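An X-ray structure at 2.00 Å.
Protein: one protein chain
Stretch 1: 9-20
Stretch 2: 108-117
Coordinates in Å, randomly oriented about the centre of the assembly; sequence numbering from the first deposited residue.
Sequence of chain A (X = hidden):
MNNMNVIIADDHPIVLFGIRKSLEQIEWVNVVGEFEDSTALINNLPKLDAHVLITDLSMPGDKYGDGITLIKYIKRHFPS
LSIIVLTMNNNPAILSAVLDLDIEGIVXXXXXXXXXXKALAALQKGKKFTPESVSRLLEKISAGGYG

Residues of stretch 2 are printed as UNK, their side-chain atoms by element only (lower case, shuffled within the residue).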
# COMPACT_ATOMS: atom_id res chain seq x y z
N ALA A 9 5.86 -1.97 -10.94
CA ALA A 9 4.95 -1.03 -11.54
C ALA A 9 3.58 -1.11 -10.91
O ALA A 9 2.98 -2.20 -10.81
CB ALA A 9 4.88 -1.24 -13.04
N ASP A 10 3.13 0.02 -10.37
CA ASP A 10 1.81 0.13 -9.72
C ASP A 10 1.48 1.59 -9.62
O ASP A 10 2.37 2.40 -9.37
CB ASP A 10 1.81 -0.46 -8.33
CG ASP A 10 0.36 -0.71 -7.80
OD1 ASP A 10 -0.20 -1.76 -8.02
OD2 ASP A 10 -0.23 0.13 -7.17
N ASP A 11 0.22 1.93 -9.75
CA ASP A 11 -0.09 3.38 -9.67
C ASP A 11 -0.30 3.86 -8.24
O ASP A 11 -0.77 4.96 -8.07
CB ASP A 11 -1.22 3.79 -10.63
CG ASP A 11 -2.53 3.14 -10.29
OD1 ASP A 11 -2.48 1.99 -9.78
OD2 ASP A 11 -3.58 3.77 -10.58
N HIS A 12 0.02 3.04 -7.22
CA HIS A 12 -0.12 3.45 -5.83
C HIS A 12 1.27 3.55 -5.21
O HIS A 12 1.93 2.53 -5.08
CB HIS A 12 -0.98 2.45 -5.08
CG HIS A 12 -2.44 2.64 -5.29
ND1 HIS A 12 -3.18 1.77 -6.05
CD2 HIS A 12 -3.26 3.63 -4.94
CE1 HIS A 12 -4.43 2.18 -6.07
NE2 HIS A 12 -4.50 3.32 -5.43
N PRO A 13 1.73 4.77 -4.86
CA PRO A 13 3.08 4.92 -4.35
C PRO A 13 3.31 4.06 -3.11
O PRO A 13 4.36 3.50 -2.97
CB PRO A 13 3.17 6.40 -4.03
CG PRO A 13 2.30 7.00 -5.05
CD PRO A 13 1.15 6.06 -5.22
N ILE A 14 2.32 3.90 -2.23
CA ILE A 14 2.56 3.05 -1.06
C ILE A 14 2.77 1.57 -1.39
O ILE A 14 3.38 0.89 -0.60
CB ILE A 14 1.47 3.23 0.06
CG1 ILE A 14 2.09 2.99 1.46
CG2 ILE A 14 0.30 2.38 -0.21
CD1 ILE A 14 1.32 3.66 2.55
N VAL A 15 2.20 1.07 -2.48
CA VAL A 15 2.47 -0.28 -2.92
C VAL A 15 3.94 -0.42 -3.32
O VAL A 15 4.64 -1.39 -2.91
CB VAL A 15 1.52 -0.71 -4.08
CG1 VAL A 15 1.89 -2.08 -4.63
CG2 VAL A 15 0.05 -0.72 -3.64
N LEU A 16 4.41 0.54 -4.08
CA LEU A 16 5.82 0.55 -4.49
C LEU A 16 6.77 0.63 -3.28
O LEU A 16 7.77 -0.07 -3.25
CB LEU A 16 6.07 1.64 -5.49
CG LEU A 16 5.28 1.52 -6.81
CD1 LEU A 16 5.55 2.76 -7.65
CD2 LEU A 16 5.58 0.24 -7.53
N PHE A 17 6.46 1.48 -2.32
CA PHE A 17 7.23 1.60 -1.08
C PHE A 17 7.34 0.26 -0.36
O PHE A 17 8.45 -0.15 0.02
CB PHE A 17 6.54 2.63 -0.16
CG PHE A 17 7.24 2.85 1.13
CD1 PHE A 17 8.36 3.62 1.20
CD2 PHE A 17 6.80 2.26 2.26
CE1 PHE A 17 8.99 3.83 2.43
CE2 PHE A 17 7.43 2.39 3.47
CZ PHE A 17 8.52 3.21 3.58
N GLY A 18 6.20 -0.41 -0.13
CA GLY A 18 6.18 -1.70 0.62
C GLY A 18 7.01 -2.76 -0.09
O GLY A 18 7.82 -3.44 0.53
N ILE A 19 6.81 -2.86 -1.41
CA ILE A 19 7.56 -3.77 -2.22
C ILE A 19 9.07 -3.47 -2.15
O ILE A 19 9.87 -4.36 -1.92
CB ILE A 19 7.03 -3.80 -3.67
CG1 ILE A 19 5.62 -4.41 -3.64
CG2 ILE A 19 7.97 -4.66 -4.52
CD1 ILE A 19 4.89 -4.47 -4.97
N ARG A 20 9.45 -2.21 -2.29
CA ARG A 20 10.90 -1.86 -2.21
C ARG A 20 11.50 -2.25 -0.83
O ARG A 20 12.61 -2.79 -0.77
CB ARG A 20 11.09 -0.39 -2.57
CG ARG A 20 12.47 0.19 -2.43
CD ARG A 20 12.38 1.74 -2.33
NE ARG A 20 11.31 2.23 -3.20
CZ ARG A 20 10.48 3.24 -2.90
NH1 ARG A 20 10.59 3.95 -1.75
NH2 ARG A 20 9.46 3.53 -3.74
N UNK A 108 -1.01 -11.96 -4.89
CA UNK A 108 -2.00 -11.05 -4.37
C UNK A 108 -1.28 -9.82 -3.88
O UNK A 108 -0.39 -9.91 -3.04
c UNK A 108 -2.82 -11.64 -3.26
c UNK A 108 -4.30 -13.47 -2.40
c UNK A 108 -3.56 -12.90 -3.63
c UNK A 108 -4.51 -12.54 -4.74
N UNK A 109 -1.67 -8.67 -4.42
CA UNK A 109 -0.97 -7.43 -4.16
C UNK A 109 -0.84 -7.18 -2.66
O UNK A 109 0.20 -6.77 -2.15
c UNK A 109 -1.85 -3.74 -5.08
n UNK A 109 -2.49 -2.38 -6.97
c UNK A 109 -1.74 -6.28 -4.82
c UNK A 109 -1.00 -4.96 -4.76
c UNK A 109 -2.14 -3.73 -6.52
N UNK A 110 -1.91 -7.37 -1.93
CA UNK A 110 -1.83 -7.03 -0.49
C UNK A 110 -0.84 -7.90 0.30
O UNK A 110 -0.46 -7.54 1.38
o UNK A 110 -3.15 -4.20 0.78
c UNK A 110 -3.61 -4.56 -0.30
n UNK A 110 -3.69 -3.72 -1.40
c UNK A 110 -3.19 -7.02 0.14
c UNK A 110 -4.13 -5.98 -0.49
N UNK A 111 -0.49 -9.06 -0.22
CA UNK A 111 0.47 -9.95 0.40
C UNK A 111 1.84 -9.87 -0.27
O UNK A 111 2.70 -10.63 0.05
N UNK A 112 2.05 -8.92 -1.18
CA UNK A 112 3.32 -8.85 -1.89
C UNK A 112 4.61 -8.83 -1.06
O UNK A 112 5.57 -9.49 -1.42
c UNK A 112 3.28 -7.71 -2.91
N UNK A 113 4.63 -8.12 0.09
CA UNK A 113 5.91 -8.09 0.80
C UNK A 113 6.38 -9.42 1.28
O UNK A 113 7.57 -9.65 1.21
c UNK A 113 5.65 -7.18 2.01
c UNK A 113 3.66 -7.15 0.65
c UNK A 113 4.50 -6.30 1.59
N UNK A 114 5.48 -10.27 1.76
CA UNK A 114 5.75 -11.69 2.06
C UNK A 114 5.84 -12.63 0.86
O UNK A 114 6.70 -13.52 0.76
c UNK A 114 4.60 -12.27 2.90
o UNK A 114 4.23 -11.32 3.88
c UNK A 114 5.04 -13.56 3.55
N UNK A 115 4.93 -12.46 -0.08
CA UNK A 115 4.80 -13.46 -1.15
C UNK A 115 5.76 -13.24 -2.25
O UNK A 115 6.13 -14.22 -2.89
c UNK A 115 3.38 -13.49 -1.71
o UNK A 115 1.12 -13.61 -0.87
o UNK A 115 2.74 -14.55 0.33
c UNK A 115 2.34 -13.92 -0.69
N UNK A 116 6.17 -11.99 -2.54
CA UNK A 116 7.09 -11.76 -3.68
C UNK A 116 8.42 -12.43 -3.58
O UNK A 116 8.94 -12.89 -4.60
c UNK A 116 7.04 -8.12 -4.87
c UNK A 116 7.44 -10.30 -3.95
c UNK A 116 6.52 -9.53 -4.86
c UNK A 116 6.46 -10.12 -6.28
N UNK A 117 9.02 -12.41 -2.38
CA UNK A 117 10.28 -13.10 -2.27
C UNK A 117 10.14 -14.59 -2.64
O UNK A 117 11.03 -15.15 -3.30
c UNK A 117 10.04 -11.48 -0.53
c UNK A 117 10.69 -12.84 -0.81
c UNK A 117 8.73 -11.61 -1.19

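Position 108 carries four side-chain carbons, forked at the second, and lies too far from stretch 1 to touch it. The fork beyond a CH2 identifies Leu 108.

Position 109 has four carbons in a row ending in a nitrogen, and its CA-to-CB bond points toward stretch 1. The terminal nitrogen lies 2.6 Å from Asp 10 OD1, while the third side-chain carbon passes 3.8 Å from Val 15 CG2. An unbranched chain with a terminal amine is lysine, Lys 109.

At position 110 there are three carbons, the third bearing one oxygen and one nitrogen. This carboxamide, not in contact with stretch 1, is Gln 110.

Position 111 has no side-chain atoms and is Gly 111. It occupies the N-cap position, and an ideal CB here would clash with a side-chain oxygen of position 115, 2.8 Å away.

A single carbon at position 112 defines Ala 112; its CA-to-CB bond points toward stretch 1, and CB packs 4.1 Å from Ile 19 CG1.

Three carbons at position 113 close a ring onto the backbone nitrogen, as in proline. Pro 113 lies beside the helix of stretch 1, its CA 5.5 Å from the CA of Ile 19.

Position 114 has a carbon carrying one oxygen and one carbon, the branched hydroxyl side chain of Thr 114, which is exposed and out of reach.

At position 115 two carbons, the second with two oxygens, form a short carboxylate remote from stretch 1: Asp 115.

Position 116 again shows four carbons forked at the second, but here the CA-to-CB bond points toward stretch 1, and one branch tip lies 3.6 Å from Ile 19 CG2. This is Leu 116.

At position 117 three carbons close onto the backbone nitrogen, giving Pro 117. Its nitrogen has no hydrogen to donate and no bond to the preceding turn, where the helix is kinked.

The contact joins a polar end to an apolar one. Lys 109 extends along Val 15 to form a salt bridge with Asp 10, and its NZ also approaches the edge of the His 12 ring. The other carboxylate oxygen, Asp 10 OD2, accepts a hydrogen bond from His 12 N at 2.9 Å, so Asp 10 links the lysine to the start of the helix. Farther along, Ile 19 packs against Ala 112 and Leu 116, one turn apart. Together the stretches bury 297 Å².

Stretch 2 108-117: LKQGAPTDLP
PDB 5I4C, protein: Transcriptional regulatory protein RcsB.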